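Uncharacterized protein (PDB 4WVA) hydrolyses mannosylglycerate, an osmotic-stress solute of thermophiles, to mannose and glycerate, and probably splits glucosylglycerate in the same way. Local coordinates at residues T6-V11 against E389-Y394; Q13-S16 against T21-A24; W32-A37 against F408-A413; S36-L41 against N359-E364. One frame throughout, in Å; residues are numbered along the deposited sequence.

Contact 1: T6-V11 against E389-Y394; sequences TKAVEV and EGFREY
Phe391 pushes the outer end of its ring against helix 4-15, where Ala8 and Val11, one turn apart, and the backbone between Lys7 and Ala8 receive it. The far end of the ring does most of the touching: Phe391 CZ lies 3.7 Å from Ala8 CB, and Phe391 CE2 approaches Ala8 N to 3.5 Å. Nearer the root of the ring, Phe391 CD2 meets Val11 CG2 at 3.7 Å. That methyl is turned to the ring because Val11 CG1 stands anti to the backbone N (chi1 171°). Lys7 adds its CB in the plane of the ring, while its chain bends away and NZ forms a salt bridge with Glu10 OE1 on the same helix. In this (alpha/alpha)6-barrel the contact brings the N-terminal helix against the link between helix 372-389 and strand 394-395, a segment that also holds Glu393, probably the proton acceptor of the reaction. Replacing Phe391 by an alanine would probably open a gap beside Ala8 and Val11 and cost this link its apolar hold on the helix. Helix 409-418 closes the same cluster, with Ala412 on Ala8 and Val11 and Ala415 on the phenyl ring. Phe391 is also tied by its backbone to Phe408.

Contact 2: Q13-S16 against T21-A24; sequences QRNS and TVPA
In the N-terminal part of this (alpha/alpha)6-barrel protein, helix 4-15 ends and the chain turns back, so that 21-24 runs beside the helix end, linked to it by a single backbone bridge of Ser16 with Thr21. The one direct hydrogen bond runs from Val22 N to Asn15 O, 3.0 Å long with an angle of 152° at the hydrogen; the donor is tilted 29° from the carbonyl plane. The same oxygen takes a CA-H...O contact from Thr21 CA at 3.5 Å, so two neighbouring residues of the returning chain converge on the one carbonyl of Asn15. The side chain of Asn15 crosses that of Val22 at about a right angle, and Asn15 CB is the part that packs, 3.7 Å from Val22 CG2. Thr21 OG1 is bonded to Glu54 and Trp43, and Ser16 OG bonds to Arg50. Pro23, just beyond, packs on Asp35 and Tyr28, both probably substrate-binding, so the turn leads the chain to the edge of the active-site pocket. With CG2 of Thr21 anti to its backbone N (chi1 -47°, measured to OG1), that methyl comes to rest 3.7 Å from Asn15 CB.

Contact 3: W32-A37 against F408-A413; sequences WLWDSA and FSWSAA
Trp34 and Trp410 meet as a T-shaped pair beside the active-site pocket of the (alpha/alpha)6-barrel, joining the first turns of helices 33-43 and 409-418. The six-membered ring of Trp410 drives its edge at the face of the five-membered ring of Trp34, with the planes at 84° and the centroids 4.9 Å apart. Trp410 CZ3 comes within 3.5 Å of Trp34 NE1, and CH2 stands over the indole toward its rim. Both indoles have CG between the backbone N and the carbonyl carbon (chi1 76° in Trp34, 78° in Trp410); in Trp410 this sends the indole toward helix 33-43, while in Trp34 it swings the ring alongside so that a face is presented to the incoming edge. An alanine in place of Trp34 would probably leave the edge of Trp410 without its aromatic partner and open a gap beside the pocket. Asp35, like Trp34 probably a substrate-binding residue, lies obliquely against the same indole, its OD2 3.4 Å from Trp410 CE3. Phe408 brings its CZ to 3.7 Å from Asp35 OD2 and packs its CE2 over a face of Trp410, so OD2 is flanked by aromatic carbons. Bound Tris also reaches it through a weak hydrogen bond. A water over one face of the Phe408 ring donates to Asp35 OD2 at 2.9 Å and accepts from Trp410 N at 3.0 Å.

Contact 4: S36-L41 against N359-E364; sequences SAFIAL and NWMVAE
Phe38, Leu41, Trp360 and Met361 bridge two helical segments whose axes stay 13.4 Å apart at closest approach, so large side chains, rather than backbones, span the distance. The aromatic and aliphatic contacts centre on the six-membered ring of Trp360. Phe38 CE1 approaches Trp360 CZ3 to 3.9 Å, and that carbon lies near the plane of the phenyl ring, at its edge. Leu41, from the next turn of the helix, runs its side chain at about a right angle to that of Trp360 and sets CD1 3.6 Å from Trp360 CH2. The indole is carried out to both residues by a first torsion that places CG anti to the backbone N (chi1 178°). A Met-aromatic contact is the second kind of interaction: Met361 SD lies beside the edge of the Phe38 ring, 5.1 Å from its centroid and 85° off the normal. A bend at the last torsion of Met361 also brings its CE to 3.8 Å from Phe38 CZ. Within helix 356-368, Glu364 CG packs over one face of Trp360. Segments 36-41 and 359-364, on helices 33-43 and 356-368 of the barrel, are thus joined through their side chains at an inclination of 72°. Helix 409-418 borders the contact through Trp410, edge-to-face with Phe38, through Phe417 at Leu41 and Trp360, and through Trp418, edge-to-face with Trp360, while helix 107-117 packs Val110 and Tyr113 on Leu41.

In the fold
From the N terminus, helix 4-15 enters contact 1 and, at its end, contact 2, which closes a tight loop before the chain reaches helix 33-43. That helix opens contacts 3 and 4 from overlapping segments: contact 4 reaches helix 356-368, contact 3 helix 409-418. Contact 1 spans from the first helix to 389-394, so contacts 2 and 4 both lie within its loop, whereas contact 3 crosses it by ending later. The start of helix 409-418 is the meeting point: Ser409 bonds to Val22 and Pro23 of contact 2, Phe408 and Ser411 bond to Phe391 and Arg392 of contact 1, and Trp410 touches Phe38 of contact 4. Helices 4-15 and 409-418, near the chain ends, are thus joined.

Contact 1: T6-V11 against E389-Y394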
loop_
_atom_site.group_PDB
_atom_site.type_symbol
_atom_site.label_atom_id
_atom_site.label_comp_id
_atom_site.label_asym_id
_atom_site.label_seq_id
_atom_site.Cartn_x
_atom_site.Cartn_y
_atom_site.Cartn_z
ATOM N N THR A 6 3.635 14.848 -38.445
ATOM C CA THR A 6 3.258 15.995 -39.266
ATOM C C THR A 6 1.748 16.045 -39.468
ATOM O O THR A 6 1.109 17.086 -39.299
ATOM C CB THR A 6 3.979 15.923 -40.630
ATOM O OG1 THR A 6 5.384 16.018 -40.393
ATOM C CG2 THR A 6 3.544 17.077 -41.537
ATOM N N LYS A 7 1.172 14.900 -39.799
ATOM C CA LYS A 7 -0.272 14.805 -39.967
ATOM C C LYS A 7 -1.017 15.057 -38.655
ATOM O O LYS A 7 -2.096 15.658 -38.673
ATOM C CB LYS A 7 -0.640 13.457 -40.564
ATOM C CG LYS A 7 -0.047 13.245 -41.965
ATOM C CD LYS A 7 -0.632 14.167 -43.030
ATOM C CE LYS A 7 -2.133 13.986 -43.215
ATOM N NZ LYS A 7 -2.674 14.824 -44.332
ATOM N N ALA A 8 -0.454 14.605 -37.531
ATOM C CA ALA A 8 -1.087 14.844 -36.213
ATOM C C ALA A 8 -1.151 16.331 -35.872
ATOM O O ALA A 8 -2.154 16.820 -35.330
ATOM C CB ALA A 8 -0.352 14.093 -35.114
ATOM N N VAL A 9 -0.069 17.055 -36.151
ATOM C CA VAL A 9 -0.036 18.483 -35.915
ATOM C C VAL A 9 -1.099 19.179 -36.771
ATOM O O VAL A 9 -1.778 20.080 -36.287
ATOM C CB VAL A 9 1.364 19.100 -36.176
ATOM C CG1 VAL A 9 1.312 20.614 -36.162
ATOM C CG2 VAL A 9 2.374 18.606 -35.152
ATOM N N GLU A 10 -1.258 18.752 -38.022
ATOM C CA GLU A 10 -2.289 19.303 -38.897
ATOM C C GLU A 10 -3.689 19.146 -38.286
ATOM O O GLU A 10 -4.493 20.093 -38.302
ATOM C CB GLU A 10 -2.219 18.644 -40.279
ATOM C CG GLU A 10 -3.282 19.121 -41.244
ATOM C CD GLU A 10 -3.357 18.277 -42.502
ATOM O OE1 GLU A 10 -2.342 17.612 -42.861
ATOM O OE2 GLU A 10 -4.454 18.291 -43.124
ATOM N N VAL A 11 -3.971 17.973 -37.723
ATOM C CA VAL A 11 -5.277 17.729 -37.089
ATOM C C VAL A 11 -5.495 18.677 -35.920
ATOM O O VAL A 11 -6.569 19.283 -35.796
ATOM C CB VAL A 11 -5.435 16.260 -36.627
ATOM C CG1 VAL A 11 -6.695 16.088 -35.773
ATOM C CG2 VAL A 11 -5.443 15.329 -37.831
ATOM N N GLU A 389 -5.056 4.118 -40.709
ATOM C CA GLU A 389 -6.420 4.614 -40.823
ATOM C C GLU A 389 -6.570 6.093 -40.479
ATOM O O GLU A 389 -7.682 6.620 -40.509
ATOM C CB GLU A 389 -7.354 3.757 -39.958
ATOM C CG GLU A 389 -7.581 2.368 -40.526
ATOM C CD GLU A 389 -8.571 2.367 -41.672
ATOM O OE1 GLU A 389 -9.694 2.889 -41.519
ATOM O OE2 GLU A 389 -8.233 1.824 -42.751
ATOM N N GLY A 390 -5.469 6.757 -40.169
ATOM C CA GLY A 390 -5.511 8.134 -39.738
ATOM C C GLY A 390 -6.044 8.261 -38.326
ATOM O O GLY A 390 -6.104 7.277 -37.579
ATOM N N PHE A 391 -6.397 9.488 -37.973
ATOM C CA PHE A 391 -6.737 9.859 -36.596
ATOM C C PHE A 391 -8.236 9.825 -36.430
ATOM O O PHE A 391 -8.930 10.769 -36.773
ATOM C CB PHE A 391 -6.139 11.216 -36.283
ATOM C CG PHE A 391 -4.639 11.242 -36.450
ATOM C CD1 PHE A 391 -3.825 10.567 -35.561
ATOM C CD2 PHE A 391 -4.049 11.881 -37.535
ATOM C CE1 PHE A 391 -2.450 10.552 -35.718
ATOM C CE2 PHE A 391 -2.672 11.874 -37.702
ATOM C CZ PHE A 391 -1.870 11.217 -36.794
ATOM N N ARG A 392 -8.704 8.702 -35.908
ATOM C CA ARG A 392 -10.118 8.416 -35.759
ATOM C C ARG A 392 -10.426 8.271 -34.282
ATOM O O ARG A 392 -9.523 8.074 -33.444
ATOM C CB ARG A 392 -10.490 7.121 -36.476
ATOM C CG ARG A 392 -10.251 7.172 -37.988
ATOM C CD ARG A 392 -11.122 8.194 -38.698
ATOM N NE ARG A 392 -12.559 7.963 -38.509
ATOM C CZ ARG A 392 -13.312 7.152 -39.243
ATOM N NH1 ARG A 392 -12.785 6.449 -40.237
ATOM N NH2 ARG A 392 -14.605 7.016 -38.966
ATOM N N GLU A 393 -11.709 8.362 -33.969
ATOM C CA GLU A 393 -12.159 8.285 -32.581
ATOM C C GLU A 393 -11.906 6.881 -31.984
ATOM O O GLU A 393 -11.503 6.760 -30.816
ATOM C CB GLU A 393 -13.623 8.705 -32.481
ATOM C CG GLU A 393 -14.087 9.100 -31.090
ATOM C CD GLU A 393 -15.536 9.583 -31.059
ATOM O OE1 GLU A 393 -16.144 9.707 -32.150
ATOM O OE2 GLU A 393 -16.067 9.860 -29.948
ATOM N N TYR A 394 -12.151 5.822 -32.756
ATOM C CA TYR A 394 -11.924 4.458 -32.289
ATOM C C TYR A 394 -11.746 3.561 -33.499
ATOM O O TYR A 394 -11.913 4.016 -34.641
ATOM C CB TYR A 394 -13.044 3.955 -31.362
ATOM C CG TYR A 394 -14.430 4.410 -31.751
ATOM C CD1 TYR A 394 -14.879 5.671 -31.392
ATOM C CD2 TYR A 394 -15.284 3.589 -32.470
ATOM C CE1 TYR A 394 -16.118 6.118 -31.764
ATOM C CE2 TYR A 394 -16.540 4.029 -32.828
ATOM C CZ TYR A 394 -16.950 5.300 -32.468
ATOM O OH TYR A 394 -18.202 5.792 -32.806
#

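Contact 2: Q13-S16 against T21-A24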
loop_
_atom_site.group_PDB
_atom_site.type_symbol
_atom_site.label_atom_id
_atom_site.label_comp_id
_atom_site.label_asym_id
_atom_site.label_seq_id
_atom_site.Cartn_x
_atom_site.Cartn_y
_atom_site.Cartn_z
ATOM N N GLN A 13 -4.036 21.592 -35.271
ATOM C CA GLN A 13 -4.182 22.971 -35.753
ATOM C C GLN A 13 -5.520 23.223 -36.456
ATOM O O GLN A 13 -6.109 24.289 -36.276
ATOM C CB GLN A 13 -3.001 23.374 -36.624
ATOM C CG GLN A 13 -1.669 23.428 -35.874
ATOM C CD GLN A 13 -1.459 24.663 -35.019
ATOM O OE1 GLN A 13 -2.392 25.223 -34.441
ATOM N NE2 GLN A 13 -0.202 25.072 -34.900
ATOM N N ARG A 14 -6.005 22.245 -37.220
ATOM C CA ARG A 14 -7.334 22.338 -37.848
ATOM C C ARG A 14 -8.449 22.404 -36.818
ATOM O O ARG A 14 -9.426 23.162 -36.993
ATOM C CB ARG A 14 -7.608 21.164 -38.811
ATOM C CG ARG A 14 -6.862 21.263 -40.138
ATOM C CD ARG A 14 -7.363 20.231 -41.159
ATOM N NE ARG A 14 -7.449 18.865 -40.611
ATOM C CZ ARG A 14 -8.545 18.096 -40.555
ATOM N NH1 ARG A 14 -9.728 18.519 -41.012
ATOM N NH2 ARG A 14 -8.466 16.873 -40.024
ATOM N N ASN A 15 -8.306 21.633 -35.730
ATOM C CA ASN A 15 -9.346 21.593 -34.700
ATOM C C ASN A 15 -9.189 22.685 -33.638
ATOM O O ASN A 15 -10.040 22.836 -32.761
ATOM C CB ASN A 15 -9.375 20.213 -34.020
ATOM C CG ASN A 15 -9.806 19.091 -34.948
ATOM O OD1 ASN A 15 -9.637 17.900 -34.610
ATOM N ND2 ASN A 15 -10.372 19.426 -36.081
ATOM N N SER A 16 -8.110 23.446 -33.697
ATOM C CA SER A 16 -7.906 24.536 -32.737
ATOM C C SER A 16 -8.885 25.651 -32.995
ATOM O O SER A 16 -9.153 25.992 -34.151
ATOM C CB SER A 16 -6.492 25.093 -32.832
ATOM O OG SER A 16 -6.305 26.119 -31.877
ATOM N N THR A 21 -9.419 23.233 -28.234
ATOM C CA THR A 21 -9.416 22.365 -29.387
ATOM C C THR A 21 -10.703 21.559 -29.378
ATOM O O THR A 21 -11.068 20.955 -28.363
ATOM C CB THR A 21 -8.200 21.423 -29.323
ATOM O OG1 THR A 21 -7.026 22.181 -28.996
ATOM C CG2 THR A 21 -8.017 20.693 -30.617
ATOM N N VAL A 22 -11.448 21.587 -30.471
ATOM C CA VAL A 22 -12.602 20.699 -30.576
ATOM C C VAL A 22 -12.157 19.249 -30.697
ATOM O O VAL A 22 -11.161 18.966 -31.345
ATOM C CB VAL A 22 -13.539 21.038 -31.746
ATOM C CG1 VAL A 22 -14.065 22.446 -31.589
ATOM C CG2 VAL A 22 -12.886 20.817 -33.108
ATOM N N PRO A 23 -12.890 18.321 -30.058
ATOM C CA PRO A 23 -12.501 16.923 -30.247
ATOM C C PRO A 23 -12.580 16.436 -31.688
ATOM O O PRO A 23 -11.782 15.592 -32.103
ATOM C CB PRO A 23 -13.470 16.159 -29.341
ATOM C CG PRO A 23 -13.785 17.133 -28.258
ATOM C CD PRO A 23 -13.825 18.476 -28.930
ATOM N N ALA A 24 -13.547 16.959 -32.446
ATOM C CA ALA A 24 -13.646 16.647 -33.873
ATOM C C ALA A 24 -14.548 17.687 -34.510
ATOM O O ALA A 24 -15.540 18.052 -33.915
ATOM C CB ALA A 24 -14.216 15.266 -34.094
#

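Contact 3: W32-A37 against F408-A413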
loop_
_atom_site.group_PDB
_atom_site.type_symbol
_atom_site.label_atom_id
_atom_site.label_comp_id
_atom_site.label_asym_id
_atom_site.label_seq_id
_atom_site.Cartn_x
_atom_site.Cartn_y
_atom_site.Cartn_z
ATOM N N TRP A 32 -14.504 19.824 -24.605
ATOM C CA TRP A 32 -14.802 18.722 -23.682
ATOM C C TRP A 32 -13.682 18.589 -22.635
ATOM O O TRP A 32 -12.522 18.837 -22.924
ATOM C CB TRP A 32 -14.906 17.402 -24.451
ATOM C CG TRP A 32 -16.291 16.977 -24.803
ATOM C CD1 TRP A 32 -17.020 16.016 -24.176
ATOM C CD2 TRP A 32 -17.123 17.475 -25.858
ATOM N NE1 TRP A 32 -18.230 15.859 -24.773
ATOM C CE2 TRP A 32 -18.329 16.744 -25.810
ATOM C CE3 TRP A 32 -16.974 18.467 -26.830
ATOM C CZ2 TRP A 32 -19.375 16.978 -26.684
ATOM C CZ3 TRP A 32 -18.026 18.689 -27.715
ATOM C CH2 TRP A 32 -19.201 17.962 -27.627
ATOM N N LEU A 33 -14.062 18.193 -21.428
ATOM C CA LEU A 33 -13.175 18.146 -20.267
ATOM C C LEU A 33 -12.040 17.138 -20.434
ATOM O O LEU A 33 -10.861 17.544 -20.474
ATOM C CB LEU A 33 -14.000 17.837 -19.015
ATOM C CG LEU A 33 -13.375 17.993 -17.625
ATOM C CD1 LEU A 33 -14.484 17.827 -16.586
ATOM C CD2 LEU A 33 -12.228 17.022 -17.373
ATOM N N TRP A 34 -12.323 15.836 -20.484
ATOM C CA TRP A 34 -11.164 14.921 -20.514
ATOM C C TRP A 34 -10.440 14.984 -21.859
ATOM O O TRP A 34 -9.223 14.854 -21.886
ATOM C CB TRP A 34 -11.408 13.478 -19.989
ATOM C CG TRP A 34 -12.146 12.493 -20.848
ATOM C CD1 TRP A 34 -13.101 12.735 -21.817
ATOM C CD2 TRP A 34 -12.039 11.060 -20.747
ATOM N NE1 TRP A 34 -13.564 11.540 -22.316
ATOM C CE2 TRP A 34 -12.917 10.506 -21.680
ATOM C CE3 TRP A 34 -11.269 10.196 -19.937
ATOM C CZ2 TRP A 34 -13.046 9.126 -21.846
ATOM C CZ3 TRP A 34 -11.398 8.827 -20.104
ATOM C CH2 TRP A 34 -12.280 8.307 -21.044
ATOM N N ASP A 35 -11.150 15.333 -22.936
ATOM C CA ASP A 35 -10.488 15.508 -24.219
ATOM C C ASP A 35 -9.430 16.588 -24.120
ATOM O O ASP A 35 -8.312 16.401 -24.592
ATOM C CB ASP A 35 -11.475 15.879 -25.334
ATOM C CG ASP A 35 -12.503 14.812 -25.597
ATOM O OD1 ASP A 35 -13.307 14.506 -24.674
ATOM O OD2 ASP A 35 -12.539 14.297 -26.734
ATOM N N SER A 36 -9.776 17.737 -23.538
ATOM C CA SER A 36 -8.828 18.848 -23.491
ATOM C C SER A 36 -7.580 18.445 -22.724
ATOM O O SER A 36 -6.486 18.870 -23.057
ATOM C CB SER A 36 -9.459 20.116 -22.910
ATOM O OG SER A 36 -10.109 20.860 -23.930
ATOM N N ALA A 37 -7.740 17.596 -21.708
ATOM C CA ALA A 37 -6.613 17.199 -20.895
ATOM C C ALA A 37 -5.654 16.374 -21.747
ATOM O O ALA A 37 -4.459 16.650 -21.760
ATOM C CB ALA A 37 -7.068 16.420 -19.680
ATOM N N PHE A 408 -9.793 13.055 -35.271
ATOM C CA PHE A 408 -10.125 13.089 -33.857
ATOM C C PHE A 408 -8.922 13.514 -33.016
ATOM O O PHE A 408 -7.852 12.894 -33.071
ATOM C CB PHE A 408 -10.661 11.732 -33.406
ATOM C CG PHE A 408 -11.233 11.758 -32.029
ATOM C CD1 PHE A 408 -12.441 12.416 -31.748
ATOM C CD2 PHE A 408 -10.540 11.197 -30.989
ATOM C CE1 PHE A 408 -12.958 12.438 -30.467
ATOM C CE2 PHE A 408 -11.054 11.221 -29.711
ATOM C CZ PHE A 408 -12.262 11.831 -29.437
ATOM N N SER A 409 -9.125 14.561 -32.227
ATOM C CA SER A 409 -8.032 15.295 -31.590
ATOM C C SER A 409 -7.184 14.467 -30.626
ATOM O O SER A 409 -5.970 14.496 -30.734
ATOM C CB SER A 409 -8.551 16.555 -30.908
ATOM O OG SER A 409 -9.070 17.437 -31.891
ATOM N N TRP A 410 -7.772 13.726 -29.687
ATOM C CA TRP A 410 -6.876 13.077 -28.723
ATOM C C TRP A 410 -6.050 11.944 -29.343
ATOM O O TRP A 410 -4.986 11.580 -28.822
ATOM C CB TRP A 410 -7.543 12.647 -27.418
ATOM C CG TRP A 410 -8.374 11.416 -27.352
ATOM C CD1 TRP A 410 -8.191 10.201 -27.973
ATOM C CD2 TRP A 410 -9.508 11.253 -26.492
ATOM N NE1 TRP A 410 -9.158 9.327 -27.570
ATOM C CE2 TRP A 410 -9.980 9.952 -26.655
ATOM C CE3 TRP A 410 -10.174 12.112 -25.618
ATOM C CZ2 TRP A 410 -11.103 9.480 -25.985
ATOM C CZ3 TRP A 410 -11.272 11.652 -24.944
ATOM C CH2 TRP A 410 -11.744 10.347 -25.136
ATOM N N SER A 411 -6.517 11.425 -30.465
ATOM C CA SER A 411 -5.747 10.416 -31.203
ATOM C C SER A 411 -4.488 11.069 -31.768
ATOM O O SER A 411 -3.386 10.579 -31.553
ATOM C CB SER A 411 -6.604 9.776 -32.300
ATOM O OG SER A 411 -7.690 9.057 -31.725
ATOM N N ALA A 412 -4.662 12.199 -32.447
ATOM C CA ALA A 412 -3.534 12.990 -32.930
ATOM C C ALA A 412 -2.626 13.429 -31.793
ATOM O O ALA A 412 -1.398 13.273 -31.854
ATOM C CB ALA A 412 -4.021 14.175 -33.743
ATOM N N ALA A 413 -3.221 13.952 -30.724
ATOM C CA ALA A 413 -2.446 14.432 -29.610
ATOM C C ALA A 413 -1.564 13.363 -29.001
ATOM O O ALA A 413 -0.403 13.603 -28.679
ATOM C CB ALA A 413 -3.363 15.003 -28.529
HETATM O O HOH W 1 -10.524 14.386 -28.847
#

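Contact 4: S36-L41 against N359-E364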
loop_
_atom_site.group_PDB
_atom_site.type_symbol
_atom_site.label_atom_id
_atom_site.label_comp_id
_atom_site.label_asym_id
_atom_site.label_seq_id
_atom_site.Cartn_x
_atom_site.Cartn_y
_atom_site.Cartn_z
ATOM N N SER A 36 -9.776 17.737 -23.538
ATOM C CA SER A 36 -8.828 18.848 -23.491
ATOM C C SER A 36 -7.580 18.445 -22.724
ATOM O O SER A 36 -6.486 18.870 -23.057
ATOM C CB SER A 36 -9.459 20.116 -22.910
ATOM O OG SER A 36 -10.109 20.860 -23.930
ATOM N N ALA A 37 -7.740 17.596 -21.708
ATOM C CA ALA A 37 -6.613 17.199 -20.895
ATOM C C ALA A 37 -5.654 16.374 -21.747
ATOM O O ALA A 37 -4.459 16.650 -21.760
ATOM C CB ALA A 37 -7.068 16.420 -19.680
ATOM N N PHE A 38 -6.171 15.384 -22.468
ATOM C CA PHE A 38 -5.291 14.569 -23.345
ATOM C C PHE A 38 -4.707 15.441 -24.457
ATOM O O PHE A 38 -3.545 15.287 -24.819
ATOM C CB PHE A 38 -5.997 13.359 -23.958
ATOM C CG PHE A 38 -6.484 12.360 -22.948
ATOM C CD1 PHE A 38 -5.583 11.591 -22.211
ATOM C CD2 PHE A 38 -7.842 12.184 -22.721
ATOM C CE1 PHE A 38 -6.033 10.681 -21.280
ATOM C CE2 PHE A 38 -8.293 11.274 -21.775
ATOM C CZ PHE A 38 -7.383 10.515 -21.052
ATOM N N ILE A 39 -5.525 16.318 -25.032
ATOM C CA ILE A 39 -5.080 17.160 -26.140
ATOM C C ILE A 39 -3.921 18.057 -25.738
ATOM O O ILE A 39 -2.993 18.233 -26.516
ATOM C CB ILE A 39 -6.261 17.962 -26.734
ATOM C CG1 ILE A 39 -7.250 17.012 -27.417
ATOM C CG2 ILE A 39 -5.773 19.086 -27.651
ATOM C CD1 ILE A 39 -8.619 17.635 -27.643
ATOM N N ALA A 40 -3.965 18.617 -24.526
ATOM C CA ALA A 40 -2.863 19.433 -24.010
ATOM C C ALA A 40 -1.510 18.727 -24.066
ATOM O O ALA A 40 -0.491 19.351 -24.361
ATOM C CB ALA A 40 -3.176 19.929 -22.594
ATOM N N LEU A 41 -1.487 17.415 -23.819
ATOM C CA LEU A 41 -0.247 16.635 -23.958
ATOM C C LEU A 41 0.293 16.670 -25.384
ATOM O O LEU A 41 1.519 16.747 -25.591
ATOM C CB LEU A 41 -0.466 15.191 -23.505
ATOM C CG LEU A 41 -0.766 14.993 -22.012
ATOM C CD1 LEU A 41 -1.130 13.540 -21.695
ATOM C CD2 LEU A 41 0.405 15.464 -21.162
ATOM N N ASN A 359 -5.670 3.025 -24.531
ATOM C CA ASN A 359 -4.411 2.315 -24.798
ATOM C C ASN A 359 -3.249 3.011 -24.095
ATOM O O ASN A 359 -2.367 2.363 -23.510
ATOM C CB ASN A 359 -4.073 2.255 -26.299
ATOM C CG ASN A 359 -4.612 1.018 -27.000
ATOM O OD1 ASN A 359 -3.920 0.399 -27.874
ATOM N ND2 ASN A 359 -5.790 0.643 -26.668
ATOM N N TRP A 360 -3.221 4.344 -24.198
ATOM C CA TRP A 360 -2.158 5.139 -23.585
ATOM C C TRP A 360 -2.149 5.025 -22.046
ATOM O O TRP A 360 -1.095 4.719 -21.453
ATOM C CB TRP A 360 -2.228 6.589 -24.063
ATOM C CG TRP A 360 -1.178 7.429 -23.402
ATOM C CD1 TRP A 360 0.167 7.438 -23.678
ATOM C CD2 TRP A 360 -1.378 8.338 -22.327
ATOM N NE1 TRP A 360 0.807 8.310 -22.832
ATOM C CE2 TRP A 360 -0.114 8.871 -21.991
ATOM C CE3 TRP A 360 -2.507 8.767 -21.614
ATOM C CZ2 TRP A 360 0.052 9.801 -20.972
ATOM C CZ3 TRP A 360 -2.339 9.699 -20.602
ATOM C CH2 TRP A 360 -1.065 10.203 -20.290
ATOM N N MET A 361 -3.300 5.225 -21.396
ATOM C CA MET A 361 -3.322 5.159 -19.927
ATOM C C MET A 361 -2.966 3.760 -19.434
ATOM O O MET A 361 -2.255 3.603 -18.442
ATOM C CB MET A 361 -4.668 5.561 -19.349
ATOM C CG MET A 361 -4.969 7.034 -19.484
ATOM S SD MET A 361 -6.548 7.535 -18.762
ATOM C CE MET A 361 -7.702 6.928 -19.975
ATOM N N VAL A 362 -3.474 2.742 -20.113
ATOM C CA VAL A 362 -3.216 1.358 -19.705
ATOM C C VAL A 362 -1.759 0.950 -19.974
ATOM O O VAL A 362 -1.167 0.258 -19.162
ATOM C CB VAL A 362 -4.236 0.392 -20.340
ATOM C CG1 VAL A 362 -3.922 -1.052 -19.994
ATOM C CG2 VAL A 362 -5.624 0.757 -19.867
ATOM N N ALA A 363 -1.184 1.389 -21.095
ATOM C CA ALA A 363 0.252 1.178 -21.343
ATOM C C ALA A 363 1.109 1.844 -20.273
ATOM O O ALA A 363 2.060 1.242 -19.778
ATOM C CB ALA A 363 0.644 1.707 -22.713
ATOM N N GLU A 364 0.778 3.087 -19.933
ATOM C CA GLU A 364 1.440 3.803 -18.838
ATOM C C GLU A 364 1.404 2.953 -17.562
ATOM O O GLU A 364 2.420 2.787 -16.901
ATOM C CB GLU A 364 0.776 5.166 -18.601
ATOM C CG GLU A 364 1.229 6.232 -19.580
ATOM C CD GLU A 364 2.548 6.864 -19.198
ATOM O OE1 GLU A 364 2.807 7.000 -17.983
ATOM O OE2 GLU A 364 3.305 7.288 -20.097
#